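Local coordinates for lantibiotic dehydratase (Microbispora corallina, PDB 5EHK), which probably dehydrates serine and threonine residues of the NAI-107 precursor peptide in a tRNA-dependent reaction, a step in making this lantibiotic, at residues 714-727 / 738-750. Residues are numbered along the deposited sequence; the frame is centred on the assembly and turned at random.
Sequences LDRWRAEWNVPRRV and LDLDDAWHRVLLR
Val-727 and Leu-738 form an antiparallel hydrogen-bonded pair, joined by two backbone hydrogen bonds, that from Leu-738 N to Val-727 O at 2.9 Å, and next to them Arg-726 faces Asp-739 as a non-hydrogen-bonded pair. One further bond, from Leu-740 N to Arg-725 O at 2.7 Å, carries the pairing past the end of the strands. Leu-740, a branched apolar residue suited to its buried place, packs CD1 against Arg-718 CD at 3.7 Å and the edge of the Trp-717 ring, while CG lies against Val-727 CG2, the two side chains crossing at about a right angle. The strands belong to the beta hairpin 726-730/735-739, flanked by helices 707-721 and 743-755. These helices touch through Leu-714, whose two methyls suit it to a buried place with two neighbours: CD2 meets Leu-749 CD2 at 3.9 Å and CD1 lies on the aliphatic part of Arg-746, whose guanidinium is paired with Asp-711. On the more polar side, Arg-725 is long enough to reach Asp-739: chi1 of -178° swings its chain away from the backbone nitrogen, and a bend at chi3 sets NH1 between both carboxylate oxygens in a salt bridge, the bond to OD2 being weak; the guanidinium and carboxylate planes are 50° apart. Asp suits this turn because its short carboxylate also accepts Asp-741 N on the anti lone pair of OD1, an Asx turn. Asp-742 caps helix 743-755 through weak bonds from Trp-744 N and His-745 N; separately, the His-745 ring accepts Asp-739 N at ND1, in its plane, at 2.8 Å.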
loop_
_atom_site.group_PDB
_atom_site.type_symbol
_atom_site.label_atom_id
_atom_site.label_comp_id
_atom_site.label_asym_id
_atom_site.label_seq_id
_atom_site.Cartn_x
_atom_site.Cartn_y
_atom_site.Cartn_z
ATOM N N LEU A 714 -3.530 17.907 -37.064
ATOM C CA LEU A 714 -3.051 16.591 -37.474
ATOM C C LEU A 714 -1.695 16.661 -38.155
ATOM O O LEU A 714 -0.752 15.974 -37.764
ATOM C CB LEU A 714 -4.012 15.959 -38.465
ATOM C CG LEU A 714 -4.708 14.686 -38.017
ATOM C CD1 LEU A 714 -5.514 14.163 -39.190
ATOM C CD2 LEU A 714 -3.711 13.666 -37.506
ATOM N N ASP A 715 -1.633 17.483 -39.202
ATOM C CA ASP A 715 -0.427 17.696 -39.994
ATOM C C ASP A 715 0.683 18.239 -39.115
ATOM O O ASP A 715 1.863 17.901 -39.288
ATOM C CB ASP A 715 -0.722 18.721 -41.088
ATOM C CG ASP A 715 -1.548 18.146 -42.227
ATOM O OD1 ASP A 715 -1.364 16.956 -42.575
ATOM O OD2 ASP A 715 -2.398 18.892 -42.762
ATOM N N ARG A 716 0.292 19.091 -38.173
ATOM C CA ARG A 716 1.210 19.646 -37.187
ATOM C C ARG A 716 1.767 18.521 -36.319
ATOM O O ARG A 716 2.981 18.388 -36.180
ATOM C CB ARG A 716 0.519 20.757 -36.372
ATOM C CG ARG A 716 1.423 21.586 -35.469
ATOM C CD ARG A 716 0.833 22.984 -35.236
ATOM N NE ARG A 716 -0.524 22.961 -34.681
ATOM C CZ ARG A 716 -1.622 23.313 -35.352
ATOM N NH1 ARG A 716 -1.547 23.716 -36.615
ATOM N NH2 ARG A 716 -2.807 23.260 -34.762
ATOM N N TRP A 717 0.869 17.719 -35.743
ATOM C CA TRP A 717 1.246 16.531 -34.978
ATOM C C TRP A 717 2.022 15.536 -35.828
ATOM O O TRP A 717 3.037 15.001 -35.395
ATOM C CB TRP A 717 0.014 15.843 -34.391
ATOM C CG TRP A 717 0.309 14.511 -33.703
ATOM C CD1 TRP A 717 0.898 14.328 -32.481
ATOM C CD2 TRP A 717 -0.006 13.196 -34.193
ATOM N NE1 TRP A 717 0.980 12.985 -32.189
ATOM C CE2 TRP A 717 0.431 12.271 -33.220
ATOM C CE3 TRP A 717 -0.613 12.713 -35.356
ATOM C CZ2 TRP A 717 0.279 10.897 -33.378
ATOM C CZ3 TRP A 717 -0.762 11.353 -35.513
ATOM C CH2 TRP A 717 -0.320 10.457 -34.528
ATOM N N ARG A 718 1.521 15.269 -37.027
ATOM C CA ARG A 718 2.145 14.303 -37.918
ATOM C C ARG A 718 3.595 14.658 -38.231
ATOM O O ARG A 718 4.468 13.793 -38.236
ATOM C CB ARG A 718 1.338 14.162 -39.204
ATOM C CG ARG A 718 1.068 12.722 -39.574
ATOM C CD ARG A 718 -0.122 12.573 -40.522
ATOM N NE ARG A 718 0.163 12.985 -41.896
ATOM C CZ ARG A 718 1.049 12.388 -42.687
ATOM N NH1 ARG A 718 1.766 11.367 -42.236
ATOM N NH2 ARG A 718 1.235 12.822 -43.928
ATOM N N ALA A 719 3.858 15.935 -38.467
ATOM C CA ALA A 719 5.200 16.359 -38.842
ATOM C C ALA A 719 6.104 16.602 -37.619
ATOM O O ALA A 719 7.325 16.568 -37.728
ATOM C CB ALA A 719 5.126 17.595 -39.710
ATOM N N GLU A 720 5.500 16.817 -36.456
ATOM C CA GLU A 720 6.249 17.112 -35.241
ATOM C C GLU A 720 6.926 15.886 -34.614
ATOM O O GLU A 720 7.906 16.021 -33.859
ATOM C CB GLU A 720 5.335 17.758 -34.206
ATOM C CG GLU A 720 6.045 18.159 -32.921
ATOM C CD GLU A 720 5.064 18.603 -31.868
ATOM O OE1 GLU A 720 3.883 18.789 -32.246
ATOM O OE2 GLU A 720 5.458 18.729 -30.676
ATOM N N TRP A 721 6.390 14.696 -34.886
ATOM C CA TRP A 721 6.923 13.483 -34.263
ATOM C C TRP A 721 7.305 12.469 -35.331
ATOM O O TRP A 721 7.775 11.369 -35.016
ATOM C CB TRP A 721 5.905 12.882 -33.289
ATOM C CG TRP A 721 5.516 13.818 -32.200
ATOM C CD1 TRP A 721 4.326 14.470 -32.068
ATOM C CD2 TRP A 721 6.325 14.238 -31.102
ATOM N NE1 TRP A 721 4.340 15.258 -30.945
ATOM C CE2 TRP A 721 5.562 15.137 -30.340
ATOM C CE3 TRP A 721 7.620 13.941 -30.691
ATOM C CZ2 TRP A 721 6.052 15.735 -29.190
ATOM C CZ3 TRP A 721 8.106 14.537 -29.555
ATOM C CH2 TRP A 721 7.325 15.427 -28.816
ATOM N N ASN A 722 7.138 12.874 -36.590
ATOM C CA ASN A 722 7.456 12.048 -37.749
ATOM C C ASN A 722 6.545 10.815 -37.850
ATOM O O ASN A 722 6.999 9.691 -38.066
ATOM C CB ASN A 722 8.932 11.631 -37.745
ATOM C CG ASN A 722 9.392 11.070 -39.091
ATOM O OD1 ASN A 722 8.854 11.403 -40.163
ATOM N ND2 ASN A 722 10.366 10.169 -39.033
ATOM N N VAL A 723 5.245 11.056 -37.736
ATOM C CA VAL A 723 4.247 10.011 -37.850
ATOM C C VAL A 723 4.023 9.710 -39.316
ATOM O O VAL A 723 3.760 10.616 -40.114
ATOM C CB VAL A 723 2.908 10.456 -37.198
ATOM C CG1 VAL A 723 1.813 9.406 -37.353
ATOM C CG2 VAL A 723 3.130 10.822 -35.755
ATOM N N PRO A 724 4.120 8.429 -39.678
ATOM C CA PRO A 724 3.844 7.962 -41.037
ATOM C C PRO A 724 2.428 8.288 -41.505
ATOM O O PRO A 724 1.567 8.688 -40.720
ATOM C CB PRO A 724 4.061 6.445 -40.940
ATOM C CG PRO A 724 4.077 6.135 -39.476
ATOM C CD PRO A 724 4.632 7.351 -38.823
ATOM N N ARG A 725 2.197 8.133 -42.801
ATOM C CA ARG A 725 0.894 8.438 -43.364
ATOM C C ARG A 725 -0.088 7.346 -42.934
ATOM O O ARG A 725 -1.260 7.616 -42.655
ATOM C CB ARG A 725 1.012 8.566 -44.884
ATOM C CG ARG A 725 -0.246 8.929 -45.633
ATOM C CD ARG A 725 0.065 8.995 -47.116
ATOM N NE ARG A 725 0.501 7.692 -47.626
ATOM C CZ ARG A 725 -0.322 6.758 -48.097
ATOM N NH1 ARG A 725 -1.621 6.991 -48.138
ATOM N NH2 ARG A 725 0.146 5.597 -48.527
ATOM N N ARG A 726 0.406 6.114 -42.849
ATOM C CA ARG A 726 -0.419 5.000 -42.372
ATOM C C ARG A 726 -0.070 4.607 -40.941
ATOM O O ARG A 726 1.113 4.441 -40.577
ATOM C CB ARG A 726 -0.340 3.783 -43.302
ATOM C CG ARG A 726 -1.135 3.918 -44.600
ATOM C CD ARG A 726 -0.615 2.959 -45.665
ATOM N NE ARG A 726 0.750 3.300 -46.056
ATOM C CZ ARG A 726 1.488 2.614 -46.922
ATOM N NH1 ARG A 726 1.013 1.508 -47.481
ATOM N NH2 ARG A 726 2.715 3.023 -47.202
ATOM N N VAL A 727 -1.115 4.470 -40.132
ATOM C CA VAL A 727 -0.948 4.097 -38.742
ATOM C C VAL A 727 -1.977 3.046 -38.371
ATOM O O VAL A 727 -3.021 2.925 -39.002
ATOM C CB VAL A 727 -1.060 5.307 -37.785
ATOM C CG1 VAL A 727 0.098 6.276 -38.008
ATOM C CG2 VAL A 727 -2.374 6.007 -37.976
ATOM N N LEU A 738 -5.510 2.909 -40.502
ATOM C CA LEU A 738 -5.983 4.170 -41.059
ATOM C C LEU A 738 -4.952 4.741 -42.019
ATOM O O LEU A 738 -3.756 4.757 -41.725
ATOM C CB LEU A 738 -6.294 5.207 -39.968
ATOM C CG LEU A 738 -7.352 4.934 -38.895
ATOM C CD1 LEU A 738 -7.313 6.063 -37.885
ATOM C CD2 LEU A 738 -8.753 4.748 -39.482
ATOM N N ASP A 739 -5.426 5.183 -43.178
ATOM C CA ASP A 739 -4.611 5.987 -44.067
ATOM C C ASP A 739 -4.869 7.476 -43.790
ATOM O O ASP A 739 -5.961 7.983 -44.084
ATOM C CB ASP A 739 -4.932 5.618 -45.517
ATOM C CG ASP A 739 -3.873 6.094 -46.488
ATOM O OD1 ASP A 739 -3.444 7.266 -46.390
ATOM O OD2 ASP A 739 -3.426 5.277 -47.323
ATOM N N LEU A 740 -3.856 8.181 -43.271
ATOM C CA LEU A 740 -4.057 9.566 -42.838
ATOM C C LEU A 740 -4.009 10.580 -43.976
ATOM O O LEU A 740 -4.115 11.790 -43.743
ATOM C CB LEU A 740 -3.069 9.976 -41.742
ATOM C CG LEU A 740 -3.215 9.258 -40.401
ATOM C CD1 LEU A 740 -2.428 9.966 -39.295
ATOM C CD2 LEU A 740 -4.679 9.081 -40.039
ATOM N N ASP A 741 -3.859 10.082 -45.200
ATOM C CA ASP A 741 -3.954 10.920 -46.389
ATOM C C ASP A 741 -5.433 10.996 -46.747
ATOM O O ASP A 741 -5.944 12.037 -47.167
ATOM C CB ASP A 741 -3.147 10.302 -47.546
ATOM C CG ASP A 741 -2.455 11.354 -48.444
ATOM O OD1 ASP A 741 -3.015 12.459 -48.663
ATOM O OD2 ASP A 741 -1.338 11.058 -48.937
ATOM N N ASP A 742 -6.111 9.872 -46.567
ATOM C CA ASP A 742 -7.544 9.775 -46.792
ATOM C C ASP A 742 -8.359 10.741 -45.921
ATOM O O ASP A 742 -8.129 10.858 -44.722
ATOM C CB ASP A 742 -7.996 8.340 -46.570
ATOM C CG ASP A 742 -9.392 8.093 -47.068
ATOM O OD1 ASP A 742 -10.281 8.933 -46.841
ATOM O OD2 ASP A 742 -9.599 7.052 -47.710
ATOM N N ALA A 743 -9.308 11.436 -46.541
ATOM C CA ALA A 743 -10.115 12.430 -45.832
ATOM C C ALA A 743 -11.145 11.778 -44.909
ATOM O O ALA A 743 -11.390 12.272 -43.809
ATOM C CB ALA A 743 -10.804 13.388 -46.827
ATOM N N TRP A 744 -11.739 10.671 -45.351
ATOM C CA TRP A 744 -12.630 9.892 -44.490
ATOM C C TRP A 744 -11.915 9.282 -43.270
ATOM O O TRP A 744 -12.432 9.342 -42.151
ATOM C CB TRP A 744 -13.320 8.758 -45.250
ATOM C CG TRP A 744 -14.552 9.102 -46.028
ATOM C CD1 TRP A 744 -14.762 8.896 -47.359
ATOM C CD2 TRP A 744 -15.758 9.685 -45.517
ATOM N NE1 TRP A 744 -16.027 9.301 -47.707
ATOM C CE2 TRP A 744 -16.655 9.802 -46.598
ATOM C CE3 TRP A 744 -16.168 10.116 -44.250
ATOM C CZ2 TRP A 744 -17.934 10.334 -46.456
ATOM C CZ3 TRP A 744 -17.434 10.643 -44.111
ATOM C CH2 TRP A 744 -18.305 10.749 -45.210
ATOM N N HIS A 745 -10.744 8.685 -43.489
ATOM C CA HIS A 745 -9.961 8.131 -42.390
ATOM C C HIS A 745 -9.545 9.236 -41.408
ATOM O O HIS A 745 -9.435 8.995 -40.201
ATOM C CB HIS A 745 -8.740 7.351 -42.884
ATOM C CG HIS A 745 -9.083 6.103 -43.641
ATOM N ND1 HIS A 745 -8.156 5.118 -43.911
ATOM C CD2 HIS A 745 -10.239 5.699 -44.223
ATOM C CE1 HIS A 745 -8.731 4.148 -44.600
ATOM N NE2 HIS A 745 -9.996 4.477 -44.807
ATOM N N ARG A 746 -9.311 10.443 -41.920
ATOM C CA ARG A 746 -8.912 11.555 -41.056
ATOM C C ARG A 746 -10.027 12.029 -40.113
ATOM O O ARG A 746 -9.750 12.594 -39.056
ATOM C CB ARG A 746 -8.377 12.728 -41.882
ATOM C CG ARG A 746 -6.877 12.687 -42.112
ATOM C CD ARG A 746 -6.429 13.891 -42.905
ATOM N NE ARG A 746 -7.100 13.932 -44.198
ATOM C CZ ARG A 746 -6.983 14.930 -45.068
ATOM N NH1 ARG A 746 -6.222 15.979 -44.774
ATOM N NH2 ARG A 746 -7.630 14.881 -46.229
ATOM N N VAL A 747 -11.283 11.814 -40.499
ATOM C CA VAL A 747 -12.394 12.188 -39.630
ATOM C C VAL A 747 -12.748 11.020 -38.743
ATOM O O VAL A 747 -13.265 11.193 -37.657
ATOM C CB VAL A 747 -13.652 12.647 -40.408
ATOM C CG1 VAL A 747 -13.267 13.522 -41.602
ATOM C CG2 VAL A 747 -14.492 11.454 -40.848
ATOM N N LEU A 748 -12.458 9.818 -39.218
ATOM C CA LEU A 748 -12.696 8.623 -38.436
ATOM C C LEU A 748 -11.783 8.615 -37.217
ATOM O O LEU A 748 -12.181 8.179 -36.131
ATOM C CB LEU A 748 -12.486 7.376 -39.291
ATOM C CG LEU A 748 -12.931 6.075 -38.619
ATOM C CD1 LEU A 748 -14.441 6.017 -38.472
ATOM C CD2 LEU A 748 -12.426 4.892 -39.417
ATOM N N LEU A 749 -10.557 9.101 -37.409
ATOM C CA LEU A 749 -9.583 9.193 -36.333
ATOM C C LEU A 749 -10.034 10.221 -35.312
ATOM O O LEU A 749 -9.749 10.086 -34.124
ATOM C CB LEU A 749 -8.194 9.559 -36.862
ATOM C CG LEU A 749 -7.112 9.841 -35.807
ATOM C CD1 LEU A 749 -6.630 8.561 -35.189
ATOM C CD2 LEU A 749 -5.936 10.632 -36.366
ATOM N N ARG A 750 -10.746 11.246 -35.763
ATOM C CA ARG A 750 -11.190 12.278 -34.839
ATOM C C ARG A 750 -12.303 11.739 -33.956
ATOM O O ARG A 750 -12.285 11.921 -32.741
ATOM C CB ARG A 750 -11.650 13.528 -35.585
ATOM C CG ARG A 750 -12.024 14.709 -34.687
ATOM C CD ARG A 750 -12.411 15.894 -35.558
ATOM N NE ARG A 750 -12.799 17.084 -34.808
ATOM C CZ ARG A 750 -13.051 18.256 -35.380
ATOM N NH1 ARG A 750 -12.966 18.376 -36.699
ATOM N NH2 ARG A 750 -13.396 19.304 -34.645
HETATM O O HOH W 1 -2.194 13.713 -42.947
#